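Local structure of putative peptide binding protein (Ruminococcus gnavus, 3NOH) at residues Asp118-Ser121 / Thr122-Glu126; Asp78-Cys81 / Glu82-Asp86. The protein is of uncertain function but probably binds peptides, with a small alpha/beta fold that is probably related to periplasmic binding proteins. All coordinates share one frame; numbering follows the deposited sequence.

Contact 1: Asp118-Ser121 / Thr122-Glu126; sequences DLVS and TDALE
S121 meets A124 and L125 where a loop turns into the short helix 122-126, and it supplies both acceptors of the contact. In one of its two conformers, its hydroxyl takes the N-H of A124, with 3.3 Å from A124 N to S121 OG and a fairly straight approach of 160° at the hydrogen. Its carbonyl takes the next N-H, that of L125, at 3.1 Å from L125 N to S121 O. This second donor lies in the carbonyl plane, and the C=O...N angle is 158°. The hydroxyl thus serves A124 N, one of the first-turn amides that lack a carbonyl a turn back. The bond to L125 N is the first regular i to i+4 bond of the helix. The hydroxyl reaches A124 because, in this conformer, OG swings opposite the S121 backbone N (chi1 166°), over the start of the helix. The D123 amide is also near this oxygen, with D123 N 3.2 Å from S121 OG.

This is a serine N-cap: S121 is the last residue before the helix, and its side chain bonds to the amide three residues on. The next backbone bond in the helix runs from E126 N to T122 O at 3.1 Å.

Beside the cap the contact is apolar. V120 CG1 touches the methyl of A124, at 3.7 Å to A124 CB, and lies 4.0 Å from L125 CD2. CG1 is the branch opposite the V120 backbone N, which sends it toward A124 and L125. The V120 and L125 side chains cross obliquely. Around them, V120 and L125 both rest on F113 of strand 112-116, while A124 and S121 lean on V106 of helix 98-107. The hydroxyl of T122 is satisfied outside the contact, by a glycerol that probably came from the crystallisation liquor.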
loop_
_atom_site.group_PDB
_atom_site.type_symbol
_atom_site.label_atom_id
_atom_site.label_comp_id
_atom_site.label_asym_id
_atom_site.label_seq_id
_atom_site.Cartn_x
_atom_site.Cartn_y
_atom_site.Cartn_z
ATOM N N ASP A 118 9.420 9.368 2.538
ATOM C CA ASP A 118 9.924 10.522 1.775
ATOM C C ASP A 118 10.125 10.264 0.285
ATOM O O ASP A 118 10.695 11.107 -0.416
ATOM C CB ASP A 118 11.222 11.047 2.361
ATOM C CG ASP A 118 12.359 10.004 2.393
ATOM O OD1 ASP A 118 12.156 8.780 2.250
ATOM O OD2 ASP A 118 13.495 10.442 2.667
ATOM N N LEU A 119 9.613 9.174 -0.234
ATOM C CA LEU A 119 9.822 8.908 -1.641
ATOM C C LEU A 119 8.963 9.847 -2.530
ATOM O O LEU A 119 9.465 10.423 -3.477
ATOM C CB LEU A 119 9.515 7.481 -2.014
ATOM C CG LEU A 119 9.645 7.160 -3.530
ATOM C CD1 LEU A 119 11.072 7.528 -4.147
ATOM C CD2 LEU A 119 9.260 5.721 -3.858
ATOM N N VAL A 120 7.668 9.913 -2.239
ATOM C CA VAL A 120 6.660 10.549 -3.105
ATOM C C VAL A 120 6.377 11.978 -2.716
ATOM O O VAL A 120 6.555 12.396 -1.576
ATOM C CB VAL A 120 5.348 9.679 -3.105
ATOM C CG1 VAL A 120 4.133 10.346 -3.788
ATOM C CG2 VAL A 120 5.633 8.258 -3.602
ATOM N N SER A 121 6.030 12.772 -3.733
ATOM C CA SER A 121 5.666 14.153 -3.610
ATOM C C SER A 121 4.656 14.404 -2.498
ATOM O O SER A 121 3.644 13.750 -2.489
ATOM C CB SER A 121 4.996 14.597 -4.927
ATOM O OG SER A 121 4.338 15.830 -4.763
ATOM N N THR A 122 4.907 15.371 -1.641
ATOM C CA THR A 122 3.978 15.710 -0.574
ATOM C C THR A 122 2.613 16.141 -1.162
ATOM O O THR A 122 1.564 15.789 -0.627
ATOM C CB THR A 122 4.607 16.746 0.367
ATOM O OG1 THR A 122 4.990 17.897 -0.393
ATOM C CG2 THR A 122 5.860 16.128 1.060
ATOM N N ASP A 123 2.636 16.835 -2.310
ATOM C CA ASP A 123 1.407 17.190 -3.049
ATOM C C ASP A 123 0.611 15.962 -3.454
ATOM O O ASP A 123 -0.597 15.947 -3.298
ATOM C CB ASP A 123 1.714 17.983 -4.345
ATOM C CG ASP A 123 2.113 19.424 -4.110
ATOM O OD1 ASP A 123 2.025 19.943 -2.967
ATOM O OD2 ASP A 123 2.509 20.050 -5.121
ATOM N N ALA A 124 1.277 14.919 -3.968
ATOM C CA ALA A 124 0.610 13.705 -4.331
ATOM C C ALA A 124 -0.049 13.057 -3.096
ATOM O O ALA A 124 -1.144 12.513 -3.167
ATOM C CB ALA A 124 1.568 12.742 -5.022
ATOM N N LEU A 125 0.643 13.082 -1.959
ATOM C CA LEU A 125 0.071 12.438 -0.731
ATOM C C LEU A 125 -1.164 13.149 -0.206
ATOM O O LEU A 125 -2.063 12.525 0.358
ATOM C CB LEU A 125 1.115 12.363 0.373
ATOM C CG LEU A 125 2.358 11.562 0.044
ATOM C CD1 LEU A 125 3.359 11.547 1.239
ATOM C CD2 LEU A 125 1.947 10.143 -0.388
ATOM N N GLU A 126 -1.228 14.458 -0.395
ATOM C CA GLU A 126 -2.394 15.229 0.047
ATOM C C GLU A 126 -3.667 14.883 -0.740
ATOM O O GLU A 126 -4.758 15.081 -0.272
ATOM C CB GLU A 126 -2.076 16.725 -0.006
ATOM C CG GLU A 126 -1.317 17.177 1.249
ATOM C CD GLU A 126 -2.172 16.980 2.541
ATOM O OE1 GLU A 126 -2.996 17.878 2.847
ATOM O OE2 GLU A 126 -2.033 15.911 3.215
#

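Contact 2: Asp78-Cys81 / Glu82-Asp86; sequences DSLC and ERLND
This is a contact between successive turns of helix 71-86, near its C-terminal end, in the beta-alpha-beta unit of strand 61-67, this helix and strand 90-96. Four i to i+4 backbone bonds join the turns. The shortest is L84 N to L80 O, 2.8 Å, and the longest is E82 N to D78 O, 3.2 Å. A water donates to D78 O, at 3.0 Å, and to E82 OE1, at 2.6 Å, so D78 O accepts from both E82 N and the water.

The R83 side chain has two conformers. In one, its bend at chi3 (-54°) lays one guanidinium face over S79 O and L80 CA, with L80 CA 3.6 Å above the plane and offset toward the rim. NH2 of R83 comes 3.6 Å from CD1 of L80, and the two side chains cross at about a right angle.

On the buried side L80 CG meets L84 CD1 at 3.9 Å. An alanine in place of L84 would probably leave L80 without this apolar neighbour and open a gap facing L43 and F46.

In one of two N85 conformers the side-chain carbonyl accepts from V91 N, tying the helix end to strand 90-96. L84 also touches V91, and C81 reaches I93 of the same strand. L80, L84 and R83 pack on helix 37-47: L80 on V47, L84 on L43 and F46, R83 on F46.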
loop_
_atom_site.group_PDB
_atom_site.type_symbol
_atom_site.label_atom_id
_atom_site.label_comp_id
_atom_site.label_asym_id
_atom_site.label_seq_id
_atom_site.Cartn_x
_atom_site.Cartn_y
_atom_site.Cartn_z
ATOM N N ASP A 78 5.673 -8.443 -0.451
ATOM C CA ASP A 78 5.374 -9.810 -0.903
ATOM C C ASP A 78 4.692 -10.598 0.251
ATOM O O ASP A 78 3.788 -11.389 0.028
ATOM C CB ASP A 78 6.606 -10.540 -1.435
ATOM C CG ASP A 78 7.102 -10.025 -2.802
ATOM O OD1 ASP A 78 6.349 -9.307 -3.480
ATOM O OD2 ASP A 78 8.235 -10.389 -3.148
ATOM N N SER A 79 5.192 -10.400 1.470
ATOM C CA SER A 79 4.631 -11.041 2.664
ATOM C C SER A 79 3.214 -10.551 2.961
ATOM O O SER A 79 2.328 -11.355 3.296
ATOM C CB SER A 79 5.549 -10.765 3.865
ATOM O OG SER A 79 6.729 -11.538 3.760
ATOM N N LEU A 80 3.024 -9.235 2.866
ATOM C CA LEU A 80 1.713 -8.593 3.060
ATOM C C LEU A 80 0.727 -9.136 2.040
ATOM O O LEU A 80 -0.427 -9.404 2.379
ATOM C CB LEU A 80 1.826 -7.069 2.938
ATOM C CG LEU A 80 0.527 -6.280 2.986
ATOM C CD1 LEU A 80 -0.238 -6.463 4.316
ATOM C CD2 LEU A 80 0.754 -4.737 2.724
ATOM N N CYS A 81 1.201 -9.302 0.804
ATOM C CA CYS A 81 0.375 -9.898 -0.276
ATOM C C CYS A 81 -0.144 -11.285 0.104
ATOM O O CYS A 81 -1.320 -11.637 -0.079
ATOM C CB CYS A 81 1.221 -9.986 -1.554
ATOM S SG CYS A 81 0.244 -10.348 -3.001
ATOM N N GLU A 82 0.743 -12.124 0.640
ATOM C CA GLU A 82 0.345 -13.411 1.139
ATOM C C GLU A 82 -0.751 -13.314 2.243
ATOM O O GLU A 82 -1.748 -14.056 2.227
ATOM C CB GLU A 82 1.566 -14.146 1.666
ATOM C CG GLU A 82 1.278 -15.539 2.047
ATOM C CD GLU A 82 2.546 -16.265 2.484
ATOM O OE1 GLU A 82 3.667 -15.769 2.180
ATOM O OE2 GLU A 82 2.395 -17.315 3.134
ATOM N N ARG A 83 -0.572 -12.382 3.172
ATOM C CA ARG A 83 -1.566 -12.246 4.240
ATOM C C ARG A 83 -2.897 -11.715 3.684
ATOM O O ARG A 83 -3.959 -12.206 4.098
ATOM C CB ARG A 83 -1.048 -11.379 5.397
ATOM C CG ARG A 83 0.131 -11.991 6.147
ATOM C CD ARG A 83 0.509 -11.169 7.417
ATOM N NE ARG A 83 0.767 -9.739 7.185
ATOM C CZ ARG A 83 1.945 -9.222 6.829
ATOM N NH1 ARG A 83 2.988 -10.016 6.625
ATOM N NH2 ARG A 83 2.084 -7.911 6.686
ATOM N N LEU A 84 -2.844 -10.746 2.767
ATOM C CA LEU A 84 -4.073 -10.234 2.167
ATOM C C LEU A 84 -4.803 -11.315 1.391
ATOM O O LEU A 84 -6.008 -11.474 1.560
ATOM C CB LEU A 84 -3.784 -9.012 1.286
ATOM C CG LEU A 84 -3.491 -7.702 2.043
ATOM C CD1 LEU A 84 -2.831 -6.698 1.044
ATOM C CD2 LEU A 84 -4.811 -7.190 2.723
ATOM N N ASN A 85 -4.072 -12.132 0.614
ATOM C CA ASN A 85 -4.758 -13.181 -0.127
ATOM C C ASN A 85 -5.246 -14.316 0.747
ATOM O O ASN A 85 -6.294 -14.918 0.478
ATOM C CB ASN A 85 -3.947 -13.620 -1.340
ATOM C CG ASN A 85 -3.738 -12.469 -2.264
ATOM O OD1 ASN A 85 -4.209 -11.347 -1.946
ATOM N ND2 ASN A 85 -3.034 -12.695 -3.395
ATOM N N ASP A 86 -4.550 -14.583 1.841
ATOM C CA ASP A 86 -5.057 -15.527 2.835
ATOM C C ASP A 86 -6.400 -15.064 3.431
ATOM O O ASP A 86 -7.244 -15.884 3.796
ATOM C CB ASP A 86 -4.025 -15.705 3.965
ATOM C CG ASP A 86 -2.816 -16.552 3.540
ATOM O OD1 ASP A 86 -2.832 -17.150 2.437
ATOM O OD2 ASP A 86 -1.832 -16.597 4.307
HETATM O O HOH W 1 4.719 -14.213 0.384
#

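The contacts lie on opposite sides of the chain's centre, about 25 Å between their centres, and do not touch. They share no helix or strand. Contact 2 lies in the last turns of a long helix, where each amide still has the carbonyl of the preceding turn. Contact 1 lies at a helix start, where the S121 hydroxyl, in one of its conformers, takes the place of a carbonyl. Both are partly buried. Each has an apolar face turned into the fold, V120, A124 and L125 in contact 1, L80 and L84 in contact 2, and polar groups outside. Contact 1 packs on helix 98-107 and strands 112-116 and 22-27, contact 2 on helix 37-47 and strand 90-96.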